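Long-range contacts in sugar kinase (Agrobacterium tumefaciens, PDB 2RBC), which is a putative ribokinase-family sugar kinase that probably transfers a phosphate group from ATP to a hydroxyl of a carbohydrate substrate: residues V32-A37 / A160-V165; L43-D48 / L57-L62; T215-L220 / P228-R233. One frame throughout, in Å; residues are numbered along the deposited sequence.

In the fold
From the N terminus, strand 31-35 enters the large sheet and the chain runs on into strand 39-45 of a separate four-stranded sheet. Contact 2 closes a short hairpin-like connection there, joining 43-48 to 57-62 across eight residues. That hairpin belongs to the 122-residue excursion that ends when strand 160-163 returns to 31-35 at contact 1, so contact 2 is enclosed by contact 1. Contact 3 comes later, in series with both, and pairs two helices between strands 206-210 and 238-242. The centres of contacts 2 and 3 lie about 38 Å apart, near different ends of the molecule.

Contact 1. Residues V32-A37 / A160-V165; sequences VLCVGA and AVLVDV
The carboxylate of Asp164 meets the end of 32-37 on one face and at one edge: Val35 O sits almost squarely over that face, 3.6 Å from Asp164 CG, with Gly36 CA approaching obliquely from the same side, and Ala37 N comes to the edge. This polar end finishes a parallel strand pair in the central sheet of the ribokinase-type three-layer α/β fold. Ala37 N donates a nearly straight bond to the syn lone pair of Asp164 OD2 (2.8 Å, 172° at hydrogen). The first torsion of Asp164 (chi1 74°) sets CG between its own N and carbonyl carbon, swinging the group across to 32-37. Just past its own segment, Asp164 OD1 accepts from Arg166 N, so the carboxylate is held at both oxygens.

Val32 to Val35 lie in register with Ala160 to Val163, joined by a ladder of four backbone bonds that includes Leu162 N to Leu33 O (2.7 Å) and ends with Asp164 N to Val35 O. CA-H groups of Val161 and Cys34 add short contacts to Leu33 O and Leu162 O, respectively. Val32, Cys34, Ala160 and Leu162 face helices 68-78 and 274-287. On the reverse face, Val161 and Val163 press against helix 168-180, while Val161 CG1 packs beside Leu33 CB and Val163 CG1 beside Val35 CB, each at 3.9 Å.

Gly36 has backbone angles (phi 146°) that suit glycine, and without a CB it can lie against the acid, its CA 3.2 Å from Asp164 OD1. Near the last rungs, a water donates to Val35 O at 3.1 Å and, weakly, to Leu162 O.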
ATOM      1  N   VAL A  32      -3.886 -30.543   3.364  1.00 22.80           N
ATOM      2  CA  VAL A  32      -5.118 -29.792   3.106  1.00 21.16           C
ATOM      3  C   VAL A  32      -4.876 -28.842   1.911  1.00 21.12           C
ATOM      4  O   VAL A  32      -3.908 -28.092   1.921  1.00 21.91           O
ATOM      5  CB  VAL A  32      -5.531 -28.964   4.332  1.00 20.24           C
ATOM      6  CG1 VAL A  32      -6.805 -28.215   4.047  1.00 19.46           C
ATOM      7  CG2 VAL A  32      -5.688 -29.842   5.594  1.00 22.28           C
ATOM      8  N   LEU A  33      -5.734 -28.924   0.898  1.00 20.93           N
ATOM      9  CA  LEU A  33      -5.855 -27.953  -0.176  1.00 20.44           C
ATOM     10  C   LEU A  33      -6.734 -26.801   0.234  1.00 21.93           C
ATOM     11  O   LEU A  33      -7.904 -26.984   0.547  1.00 21.48           O
ATOM     12  CB  LEU A  33      -6.483 -28.561  -1.423  1.00 20.31           C
ATOM     13  CG  LEU A  33      -6.660 -27.647  -2.658  1.00 20.52           C
ATOM     14  CD1 LEU A  33      -5.295 -27.028  -3.187  1.00 20.97           C
ATOM     15  CD2 LEU A  33      -7.382 -28.391  -3.773  1.00 20.70           C
ATOM     16  N   CYS A  34      -6.174 -25.607   0.179  1.00 21.97           N
ATOM     17  CA  CYS A  34      -6.948 -24.366   0.393  1.00 22.10           C
ATOM     18  C   CYS A  34      -7.106 -23.681  -0.941  1.00 21.51           C
ATOM     19  O   CYS A  34      -6.189 -23.651  -1.736  1.00 20.96           O
ATOM     20  CB  CYS A  34      -6.237 -23.466   1.387  1.00 21.33           C
ATOM     21  SG  CYS A  34      -6.006 -24.294   2.965  1.00 25.27           S
ATOM     22  N   VAL A  35      -8.291 -23.141  -1.204  1.00 21.45           N
ATOM     23  CA  VAL A  35      -8.582 -22.475  -2.466  1.00 21.08           C
ATOM     24  C   VAL A  35      -9.195 -21.101  -2.227  1.00 21.47           C
ATOM     25  O   VAL A  35     -10.169 -20.979  -1.471  1.00 21.73           O
ATOM     26  CB  VAL A  35      -9.588 -23.271  -3.290  1.00 22.07           C
ATOM     27  CG1 VAL A  35      -9.869 -22.579  -4.627  1.00 19.45           C
ATOM     28  CG2 VAL A  35      -9.098 -24.742  -3.472  1.00 20.97           C
ATOM     29  N   GLY A  36      -8.604 -20.086  -2.855  1.00 21.45           N
ATOM     30  CA  GLY A  36      -9.162 -18.736  -2.868  1.00 21.28           C
ATOM     31  C   GLY A  36      -8.211 -17.559  -2.877  1.00 20.90           C
ATOM     32  O   GLY A  36      -7.277 -17.500  -3.642  1.00 20.92           O
ATOM     33  N   ALA A  37      -8.451 -16.625  -1.970  1.00 21.24           N
ATOM     34  CA  ALA A  37      -7.731 -15.354  -1.923  1.00 21.61           C
ATOM     35  C   ALA A  37      -6.251 -15.399  -1.556  1.00 21.31           C
ATOM     36  O   ALA A  37      -5.847 -16.106  -0.642  1.00 22.14           O
ATOM     37  CB  ALA A  37      -8.470 -14.399  -0.995  1.00 19.99           C
ATOM     38  N   ALA A 160      -8.088 -33.317   2.863  1.00 21.84           N
ATOM     39  CA  ALA A 160      -9.282 -32.471   2.927  1.00 21.37           C
ATOM     40  C   ALA A 160      -9.069 -31.281   2.035  1.00 21.20           C
ATOM     41  O   ALA A 160      -7.941 -31.016   1.632  1.00 21.39           O
ATOM     42  CB  ALA A 160      -9.588 -31.965   4.376  1.00 20.86           C
ATOM     43  N   VAL A 161     -10.160 -30.565   1.721  1.00 20.49           N
ATOM     44  CA  VAL A 161     -10.087 -29.311   0.973  1.00 20.91           C
ATOM     45  C   VAL A 161     -10.885 -28.255   1.716  1.00 20.87           C
ATOM     46  O   VAL A 161     -11.865 -28.557   2.413  1.00 20.08           O
ATOM     47  CB  VAL A 161     -10.588 -29.428  -0.488  1.00 20.26           C
ATOM     48  CG1 VAL A 161      -9.867 -30.539  -1.212  1.00 18.15           C
ATOM     49  CG2 VAL A 161     -12.091 -29.600  -0.576  1.00 19.94           C
ATOM     50  N   LEU A 162     -10.390 -27.029   1.623  1.00 21.66           N
ATOM     51  CA  LEU A 162     -11.045 -25.866   2.207  1.00 21.76           C
ATOM     52  C   LEU A 162     -11.139 -24.788   1.150  1.00 22.56           C
ATOM     53  O   LEU A 162     -10.142 -24.486   0.472  1.00 23.76           O
ATOM     54  CB  LEU A 162     -10.244 -25.363   3.414  1.00 21.95           C
ATOM     55  CG  LEU A 162     -10.712 -24.071   4.088  1.00 22.15           C
ATOM     56  CD1 LEU A 162     -12.151 -24.127   4.590  1.00 22.53           C
ATOM     57  CD2 LEU A 162      -9.681 -23.626   5.145  1.00 22.15           C
ATOM     58  N   VAL A 163     -12.327 -24.207   0.955  1.00 22.88           N
ATOM     59  CA  VAL A 163     -12.483 -23.192  -0.088  1.00 21.89           C
ATOM     60  C   VAL A 163     -13.129 -21.958   0.521  1.00 22.17           C
ATOM     61  O   VAL A 163     -13.972 -22.088   1.397  1.00 21.31           O
ATOM     62  CB  VAL A 163     -13.324 -23.670  -1.331  1.00 22.37           C
ATOM     63  CG1 VAL A 163     -12.753 -25.051  -1.949  1.00 20.35           C
ATOM     64  CG2 VAL A 163     -14.830 -23.734  -1.009  1.00 23.42           C
ATOM     65  N   ASP A 164     -12.697 -20.776   0.056  1.00 22.83           N
ATOM     66  CA  ASP A 164     -13.350 -19.491   0.387  1.00 22.75           C
ATOM     67  C   ASP A 164     -14.303 -19.026  -0.723  1.00 23.19           C
ATOM     68  O   ASP A 164     -14.500 -19.734  -1.697  1.00 24.50           O
ATOM     69  CB  ASP A 164     -12.302 -18.433   0.814  1.00 23.61           C
ATOM     70  CG  ASP A 164     -11.483 -17.873  -0.313  1.00 21.62           C
ATOM     71  OD1 ASP A 164     -11.927 -17.946  -1.476  1.00 22.55           O
ATOM     72  OD2 ASP A 164     -10.351 -17.344  -0.043  1.00 23.89           O
ATOM     73  N   VAL A 165     -14.922 -17.858  -0.540  1.00 23.46           N
ATOM     74  CA  VAL A 165     -15.940 -17.365  -1.459  1.00 24.10           C
ATOM     75  C   VAL A 165     -15.348 -16.540  -2.618  1.00 24.42           C
ATOM     76  O   VAL A 165     -16.078 -16.065  -3.456  1.00 24.45           O
ATOM     77  CB  VAL A 165     -17.016 -16.511  -0.733  1.00 24.72           C
ATOM     78  CG1 VAL A 165     -17.829 -17.387   0.230  1.00 23.38           C
ATOM     79  CG2 VAL A 165     -16.397 -15.252  -0.044  1.00 22.03           C
TER
HETATM   80  O   HOH W   1      -9.645 -21.577   1.522  1.00 39.00           O

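Contact 2. Residues L43-D48 / L57-L62; sequences LFRVAD and LPYEVL
In the small four-stranded sheet that forms the lid of ribokinase-type sugar kinases, Leu43 and Leu62 make a hydrogen-bonded antiparallel pair, with Leu43 N to Leu62 O at 2.8 Å and Leu62 N to Leu43 O at 3.0 Å. Farther along, Arg45 N donates to Glu60 O, but Arg45 O receives its bond from Tyr59 N at 2.8 Å, setting Tyr59 and Glu60 together opposite Arg45 much as in a classic beta bulge.

The Tyr59 ring, placed by a chi1 of 59°, lies across the Arg45 backbone and the root of its side chain: Arg45 O and, toward the rim, Arg45 CB are over one face, while farther out Arg45 CD comes within 3.5 Å of Tyr59 CE1. Guanidinium and ring planes differ by 30°. The extended Arg45 chain runs beside Glu60, and its NH1 reaches Glu60 OE1 in a 2.8 Å salt bridge; the oxygen lies in the guanidinium plane, while NH1 meets it on the syn side, 26° out of the carboxylate plane. Phe310 lies against both charged side chains.

On the other face, Val61 CG2 is 3.7 Å from Phe44 CD1, and Pro58 CG reaches the ring edge at the same carbon. Val136 of the second subunit packs on Phe44, and Arg119 of that subunit donates to Val61 O. A lid whose sheet also meets its partner in the dimer recalls the beta-clasp of ribokinase.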
ATOM      1  N   LEU A  43      -0.282  -3.283   6.280  1.00 21.07           N
ATOM      2  CA  LEU A  43      -0.947  -3.016   7.539  1.00 22.34           C
ATOM      3  C   LEU A  43      -0.202  -1.894   8.223  1.00 23.41           C
ATOM      4  O   LEU A  43       0.965  -2.050   8.552  1.00 23.64           O
ATOM      5  CB  LEU A  43      -0.943  -4.260   8.455  1.00 22.19           C
ATOM      6  CG  LEU A  43      -1.368  -5.611   7.867  1.00 23.86           C
ATOM      7  CD1 LEU A  43      -1.348  -6.652   8.970  1.00 21.03           C
ATOM      8  CD2 LEU A  43      -2.744  -5.502   7.201  1.00 23.90           C
ATOM      9  N   PHE A  44      -0.880  -0.754   8.384  1.00 23.71           N
ATOM     10  CA  PHE A  44      -0.328   0.448   8.955  1.00 24.62           C
ATOM     11  C   PHE A  44      -0.935   0.599  10.339  1.00 25.34           C
ATOM     12  O   PHE A  44      -2.142   0.787  10.448  1.00 25.49           O
ATOM     13  CB  PHE A  44      -0.744   1.692   8.143  1.00 23.21           C
ATOM     14  CG  PHE A  44      -0.171   1.757   6.760  1.00 22.61           C
ATOM     15  CD1 PHE A  44       1.050   2.360   6.534  1.00 19.64           C
ATOM     16  CD2 PHE A  44      -0.895   1.292   5.673  1.00 21.95           C
ATOM     17  CE1 PHE A  44       1.570   2.460   5.260  1.00 23.00           C
ATOM     18  CE2 PHE A  44      -0.386   1.427   4.383  1.00 20.52           C
ATOM     19  CZ  PHE A  44       0.845   1.980   4.192  1.00 20.70           C
ATOM     20  N   ARG A  45      -0.102   0.516  11.371  1.00 27.06           N
ATOM     21  CA  ARG A  45      -0.546   0.570  12.775  1.00 27.91           C
ATOM     22  C   ARG A  45      -0.434   2.014  13.238  1.00 28.89           C
ATOM     23  O   ARG A  45       0.639   2.619  13.185  1.00 29.09           O
ATOM     24  CB  ARG A  45       0.304  -0.370  13.620  1.00 27.71           C
ATOM     25  CG  ARG A  45      -0.383  -0.906  14.831  1.00 28.83           C
ATOM     26  CD  ARG A  45       0.578  -1.689  15.629  1.00 29.70           C
ATOM     27  NE  ARG A  45      -0.053  -2.266  16.814  1.00 28.50           N
ATOM     28  CZ  ARG A  45       0.569  -3.068  17.659  1.00 29.68           C
ATOM     29  NH1 ARG A  45       1.828  -3.383  17.474  1.00 30.85           N
ATOM     30  NH2 ARG A  45      -0.081  -3.564  18.709  1.00 32.75           N
ATOM     31  N   VAL A  46      -1.568   2.586  13.607  1.00 29.56           N
ATOM     32  CA  VAL A  46      -1.655   3.980  13.977  1.00 31.09           C
ATOM     33  C   VAL A  46      -2.282   4.111  15.380  1.00 31.81           C
ATOM     34  O   VAL A  46      -2.906   3.176  15.858  1.00 32.27           O
ATOM     35  CB  VAL A  46      -2.491   4.755  12.958  1.00 30.98           C
ATOM     36  CG1 VAL A  46      -1.834   4.688  11.560  1.00 30.45           C
ATOM     37  CG2 VAL A  46      -3.950   4.225  12.922  1.00 30.98           C
ATOM     38  N   ALA A  47      -2.089   5.263  16.031  1.00 33.59           N
ATOM     39  CA  ALA A  47      -2.710   5.523  17.333  1.00 33.69           C
ATOM     40  C   ALA A  47      -4.187   5.784  17.086  1.00 35.41           C
ATOM     41  O   ALA A  47      -5.057   4.997  17.476  1.00 35.77           O
ATOM     42  CB  ALA A  47      -2.063   6.704  18.005  1.00 33.60           C
ATOM     43  N   ASP A  48      -4.452   6.858  16.364  1.00 36.77           N
ATOM     44  CA  ASP A  48      -5.805   7.278  16.087  1.00 38.37           C
ATOM     45  C   ASP A  48      -6.163   7.066  14.632  1.00 39.24           C
ATOM     46  O   ASP A  48      -5.449   7.515  13.721  1.00 39.61           O
ATOM     47  CB  ASP A  48      -5.971   8.764  16.414  1.00 38.58           C
ATOM     48  CG  ASP A  48      -5.721   9.069  17.880  1.00 40.01           C
ATOM     49  OD1 ASP A  48      -6.032   8.205  18.731  1.00 41.83           O
ATOM     50  OD2 ASP A  48      -5.214  10.171  18.179  1.00 41.94           O
ATOM     51  N   LEU A  57       0.611   9.297  10.714  1.00 29.33           N
ATOM     52  CA  LEU A  57       1.904   8.643  10.755  1.00 29.15           C
ATOM     53  C   LEU A  57       1.779   7.301  11.435  1.00 28.96           C
ATOM     54  O   LEU A  57       1.345   7.226  12.577  1.00 30.47           O
ATOM     55  CB  LEU A  57       2.930   9.510  11.486  1.00 29.02           C
ATOM     56  CG  LEU A  57       3.153  10.901  10.893  1.00 28.65           C
ATOM     57  CD1 LEU A  57       4.263  11.645  11.657  1.00 28.73           C
ATOM     58  CD2 LEU A  57       3.490  10.853   9.391  1.00 24.85           C
ATOM     59  N   PRO A  58       2.154   6.221  10.741  1.00 28.01           N
ATOM     60  CA  PRO A  58       2.108   4.898  11.357  1.00 27.45           C
ATOM     61  C   PRO A  58       3.297   4.656  12.281  1.00 27.66           C
ATOM     62  O   PRO A  58       4.392   5.138  12.009  1.00 26.98           O
ATOM     63  CB  PRO A  58       2.204   3.949  10.163  1.00 27.52           C
ATOM     64  CG  PRO A  58       2.975   4.743   9.110  1.00 27.55           C
ATOM     65  CD  PRO A  58       2.672   6.190   9.357  1.00 27.62           C
ATOM     66  N   TYR A  59       3.112   3.888  13.340  1.00 27.79           N
ATOM     67  CA  TYR A  59       4.266   3.554  14.146  1.00 28.26           C
ATOM     68  C   TYR A  59       4.815   2.189  13.855  1.00 27.26           C
ATOM     69  O   TYR A  59       5.920   1.888  14.280  1.00 27.11           O
ATOM     70  CB  TYR A  59       4.028   3.753  15.638  1.00 29.62           C
ATOM     71  CG  TYR A  59       2.910   2.975  16.225  1.00 29.47           C
ATOM     72  CD1 TYR A  59       3.118   1.710  16.753  1.00 31.34           C
ATOM     73  CD2 TYR A  59       1.658   3.544  16.338  1.00 30.89           C
ATOM     74  CE1 TYR A  59       2.064   1.007  17.349  1.00 31.29           C
ATOM     75  CE2 TYR A  59       0.608   2.858  16.908  1.00 32.32           C
ATOM     76  CZ  TYR A  59       0.804   1.599  17.421  1.00 31.80           C
ATOM     77  OH  TYR A  59      -0.293   0.932  17.963  1.00 33.18           O
ATOM     78  N   GLU A  60       4.075   1.377  13.114  1.00 26.23           N
ATOM     79  CA  GLU A  60       4.530   0.067  12.695  1.00 25.37           C
ATOM     80  C   GLU A  60       3.885  -0.217  11.350  1.00 24.41           C
ATOM     81  O   GLU A  60       2.735   0.153  11.134  1.00 24.09           O
ATOM     82  CB  GLU A  60       4.108  -0.988  13.724  1.00 26.06           C
ATOM     83  CG  GLU A  60       4.710  -2.327  13.509  1.00 26.74           C
ATOM     84  CD  GLU A  60       4.453  -3.276  14.660  1.00 27.69           C
ATOM     85  OE1 GLU A  60       3.881  -2.837  15.682  1.00 28.52           O
ATOM     86  OE2 GLU A  60       4.817  -4.446  14.510  1.00 30.55           O
ATOM     87  N   VAL A  61       4.636  -0.809  10.429  1.00 23.50           N
ATOM     88  CA  VAL A  61       4.101  -1.158   9.093  1.00 23.34           C
ATOM     89  C   VAL A  61       4.536  -2.585   8.755  1.00 22.49           C
ATOM     90  O   VAL A  61       5.708  -2.920   8.859  1.00 22.11           O
ATOM     91  CB  VAL A  61       4.559  -0.157   7.982  1.00 23.02           C
ATOM     92  CG1 VAL A  61       4.021  -0.560   6.598  1.00 22.08           C
ATOM     93  CG2 VAL A  61       4.157   1.294   8.342  1.00 21.88           C
ATOM     94  N   LEU A  62       3.587  -3.411   8.336  1.00 22.00           N
ATOM     95  CA  LEU A  62       3.856  -4.803   7.947  1.00 22.14           C
ATOM     96  C   LEU A  62       3.223  -5.069   6.604  1.00 21.09           C
ATOM     97  O   LEU A  62       2.028  -4.832   6.423  1.00 19.26           O
ATOM     98  CB  LEU A  62       3.269  -5.785   8.963  1.00 22.17           C
ATOM     99  CG  LEU A  62       3.411  -7.328   8.778  1.00 22.90           C
ATOM    100  CD1 LEU A  62       4.884  -7.777   8.892  1.00 20.24           C
ATOM    101  CD2 LEU A  62       2.521  -8.117   9.712  1.00 22.85           C
TER
HETATM  102  O   HOH W   2      -0.061   7.063  14.884  1.00 36.87           O

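Contact 3. Residues T215-L220 / P228-R233; sequences TRLTGL and PVLHAR. With SO4 (sulfate ion), chain E.
Two consecutive helices span the connection between the parallel strands 206-210 and 238-242, and they meet where the end of helix 211-218 lies against the last turns of helix 223-233: Thr218 faces Leu230, and Arg233 reaches Leu217. Thr218 CG2 touches Leu230 CG at 3.7 Å, the two side chains crossing at about a right angle. A chi1 of 68° puts Thr218 OG1 between its own N and carbonyl carbon, and the same rotation turns the methyl CG2 to Leu230 while the hydroxyl stays with its own chain, bonded to Ala214 O and accepting from Leu220 N at 3.0 Å in an ST turn. Gly219, with positive phi, ends the helical run, and beyond it Leu220 CD1 meets Val229 CG2 at 3.8 Å.

The long extended chain of Arg233 carries its guanidinium to the helix end. There NH1 gives a straight bond (171°) to Leu217 O at 3.0 Å, with the oxygen in the guanidinium plane but the donor 56° above the carbonyl plane. A water links the same Leu217 O to Arg233 NH2, so NH1 directly and NH2 through the water serve one carbonyl oxygen.

Arg216 turns elsewhere, its NH1 bonded to a sulfate, probably from the crystallisation liquor, that also takes Val194 N. Phe209 of the preceding strand touches both Leu217 and Leu230, tying the two helices to the sheet as in a beta-alpha-beta crossover built with two helices.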
ATOM      1  N   THR A 215     -26.044 -14.227   8.932  1.00 23.33           N
ATOM      2  CA  THR A 215     -27.076 -13.197   9.095  1.00 24.20           C
ATOM      3  C   THR A 215     -27.705 -12.892   7.751  1.00 24.68           C
ATOM      4  O   THR A 215     -28.912 -12.832   7.621  1.00 25.31           O
ATOM      5  CB  THR A 215     -26.460 -11.910   9.687  1.00 23.48           C
ATOM      6  OG1 THR A 215     -25.805 -12.216  10.940  1.00 24.03           O
ATOM      7  CG2 THR A 215     -27.500 -10.860   9.885  1.00 24.12           C
ATOM      8  N   ARG A 216     -26.864 -12.699   6.743  1.00 26.59           N
ATOM      9  CA  ARG A 216     -27.372 -12.375   5.436  1.00 28.22           C
ATOM     10  C   ARG A 216     -28.165 -13.507   4.840  1.00 26.60           C
ATOM     11  O   ARG A 216     -29.205 -13.284   4.224  1.00 26.25           O
ATOM     12  CB  ARG A 216     -26.243 -12.014   4.462  1.00 29.02           C
ATOM     13  CG  ARG A 216     -26.836 -11.542   3.126  1.00 33.06           C
ATOM     14  CD  ARG A 216     -25.806 -11.157   2.042  1.00 36.31           C
ATOM     15  NE  ARG A 216     -24.822 -10.184   2.504  1.00 43.81           N
ATOM     16  CZ  ARG A 216     -23.849  -9.680   1.740  1.00 45.90           C
ATOM     17  NH1 ARG A 216     -23.725 -10.043   0.465  1.00 48.05           N
ATOM     18  NH2 ARG A 216     -22.994  -8.809   2.260  1.00 45.96           N
ATOM     19  N   LEU A 217     -27.670 -14.726   5.022  0.60 25.61           N
ATOM     20  CA  LEU A 217     -28.286 -15.892   4.405  0.60 25.51           C
ATOM     21  C   LEU A 217     -29.648 -16.227   5.014  0.60 25.59           C
ATOM     22  O   LEU A 217     -30.548 -16.662   4.293  0.60 25.50           O
ATOM     23  CB  LEU A 217     -27.319 -17.101   4.464  0.60 25.44           C
ATOM     24  CG  LEU A 217     -27.606 -18.327   3.587  0.60 24.48           C
ATOM     25  CD1 LEU A 217     -27.721 -17.975   2.086  0.60 22.85           C
ATOM     26  CD2 LEU A 217     -26.510 -19.364   3.810  0.60 23.84           C
ATOM     27  N   THR A 218     -29.798 -16.024   6.327  1.00 25.77           N
ATOM     28  CA  THR A 218     -31.003 -16.406   7.060  1.00 25.97           C
ATOM     29  C   THR A 218     -31.912 -15.252   7.291  1.00 26.80           C
ATOM     30  O   THR A 218     -33.110 -15.423   7.521  1.00 26.92           O
ATOM     31  CB  THR A 218     -30.685 -16.992   8.460  1.00 26.54           C
ATOM     32  OG1 THR A 218     -30.153 -15.960   9.325  1.00 24.89           O
ATOM     33  CG2 THR A 218     -29.729 -18.174   8.339  1.00 24.05           C
ATOM     34  N   GLY A 219     -31.340 -14.062   7.252  1.00 27.42           N
ATOM     35  CA  GLY A 219     -32.068 -12.869   7.596  1.00 27.43           C
ATOM     36  C   GLY A 219     -32.468 -12.780   9.063  1.00 27.86           C
ATOM     37  O   GLY A 219     -33.391 -12.025   9.390  1.00 27.27           O
ATOM     38  N   LEU A 220     -31.795 -13.530   9.941  1.00 27.81           N
ATOM     39  CA  LEU A 220     -32.058 -13.461  11.377  1.00 28.55           C
ATOM     40  C   LEU A 220     -30.939 -12.732  12.084  1.00 29.63           C
ATOM     41  O   LEU A 220     -29.874 -12.504  11.534  1.00 30.42           O
ATOM     42  CB  LEU A 220     -32.238 -14.857  11.979  1.00 28.21           C
ATOM     43  CG  LEU A 220     -33.344 -15.701  11.340  1.00 28.09           C
ATOM     44  CD1 LEU A 220     -33.411 -17.069  11.963  1.00 26.61           C
ATOM     45  CD2 LEU A 220     -34.690 -15.020  11.433  1.00 27.61           C
ATOM     46  N   PRO A 228     -30.952 -23.536  13.601  1.00 19.73           N
ATOM     47  CA  PRO A 228     -32.110 -24.327  13.181  1.00 20.53           C
ATOM     48  C   PRO A 228     -32.473 -24.223  11.689  1.00 20.70           C
ATOM     49  O   PRO A 228     -32.765 -25.249  11.064  1.00 19.85           O
ATOM     50  CB  PRO A 228     -33.235 -23.833  14.105  1.00 20.04           C
ATOM     51  CG  PRO A 228     -32.513 -23.378  15.314  1.00 20.27           C
ATOM     52  CD  PRO A 228     -31.257 -22.756  14.819  1.00 20.61           C
ATOM     53  N   VAL A 229     -32.395 -23.009  11.134  1.00 21.15           N
ATOM     54  CA  VAL A 229     -32.762 -22.775   9.748  1.00 20.97           C
ATOM     55  C   VAL A 229     -31.677 -23.334   8.826  1.00 20.80           C
ATOM     56  O   VAL A 229     -31.983 -23.953   7.825  1.00 20.31           O
ATOM     57  CB  VAL A 229     -32.963 -21.266   9.425  1.00 21.88           C
ATOM     58  CG1 VAL A 229     -33.802 -21.142   8.125  1.00 22.95           C
ATOM     59  CG2 VAL A 229     -33.665 -20.563  10.564  1.00 25.41           C
ATOM     60  N   LEU A 230     -30.412 -23.119   9.179  1.00 19.54           N
ATOM     61  CA  LEU A 230     -29.324 -23.533   8.336  1.00 20.46           C
ATOM     62  C   LEU A 230     -29.233 -25.074   8.333  1.00 20.25           C
ATOM     63  O   LEU A 230     -28.974 -25.667   7.297  1.00 22.60           O
ATOM     64  CB  LEU A 230     -27.994 -22.888   8.787  1.00 20.50           C
ATOM     65  CG  LEU A 230     -27.830 -21.387   8.538  1.00 21.17           C
ATOM     66  CD1 LEU A 230     -26.534 -20.845   9.193  1.00 21.12           C
ATOM     67  CD2 LEU A 230     -27.851 -21.141   6.996  1.00 21.77           C
ATOM     68  N   HIS A 231     -29.485 -25.713   9.465  1.00 19.69           N
ATOM     69  CA  HIS A 231     -29.538 -27.156   9.482  1.00 20.59           C
ATOM     70  C   HIS A 231     -30.656 -27.711   8.570  1.00 20.23           C
ATOM     71  O   HIS A 231     -30.459 -28.651   7.825  1.00 20.77           O
ATOM     72  CB  HIS A 231     -29.746 -27.708  10.884  1.00 20.63           C
ATOM     73  CG  HIS A 231     -30.040 -29.176  10.872  1.00 20.53           C
ATOM     74  ND1 HIS A 231     -29.074 -30.110  10.563  1.00 21.87           N
ATOM     75  CD2 HIS A 231     -31.201 -29.857  10.995  1.00 20.02           C
ATOM     76  CE1 HIS A 231     -29.621 -31.311  10.559  1.00 22.15           C
ATOM     77  NE2 HIS A 231     -30.908 -31.186  10.837  1.00 19.98           N
ATOM     78  N   ALA A 232     -31.836 -27.120   8.668  1.00 20.38           N
ATOM     79  CA  ALA A 232     -32.987 -27.563   7.915  1.00 19.75           C
ATOM     80  C   ALA A 232     -32.722 -27.423   6.429  1.00 19.54           C
ATOM     81  O   ALA A 232     -33.136 -28.277   5.667  1.00 19.98           O
ATOM     82  CB  ALA A 232     -34.246 -26.796   8.316  1.00 18.68           C
ATOM     83  N   ARG A 233     -32.045 -26.352   6.024  1.00 19.73           N
ATOM     84  CA  ARG A 233     -31.707 -26.125   4.620  1.00 19.86           C
ATOM     85  C   ARG A 233     -30.672 -27.127   4.067  1.00 19.88           C
ATOM     86  O   ARG A 233     -30.738 -27.501   2.910  1.00 20.24           O
ATOM     87  CB  ARG A 233     -31.203 -24.703   4.404  1.00 18.86           C
ATOM     88  CG  ARG A 233     -32.283 -23.675   4.518  1.00 20.42           C
ATOM     89  CD  ARG A 233     -31.714 -22.310   4.214  1.00 21.73           C
ATOM     90  NE  ARG A 233     -32.690 -21.275   4.517  1.00 21.76           N
ATOM     91  CZ  ARG A 233     -32.428 -19.975   4.456  1.00 22.43           C
ATOM     92  NH1 ARG A 233     -31.213 -19.556   4.140  1.00 22.97           N
ATOM     93  NH2 ARG A 233     -33.370 -19.104   4.763  1.00 19.49           N
TER
HETATM   94  S   SO4 E 325     -26.729  -9.957  -1.835  1.00111.54           S
HETATM   95  O1  SO4 E 325     -27.815  -9.433  -1.007  1.00112.01           O
HETATM   96  O2  SO4 E 325     -27.226 -10.339  -3.158  1.00111.66           O
HETATM   97  O3  SO4 E 325     -25.661  -8.963  -1.966  1.00111.75           O
HETATM   98  O4  SO4 E 325     -26.210 -11.147  -1.186  1.00111.77           O
HETATM   99  O   HOH W   3     -33.755 -16.263   4.039  1.00 33.11           O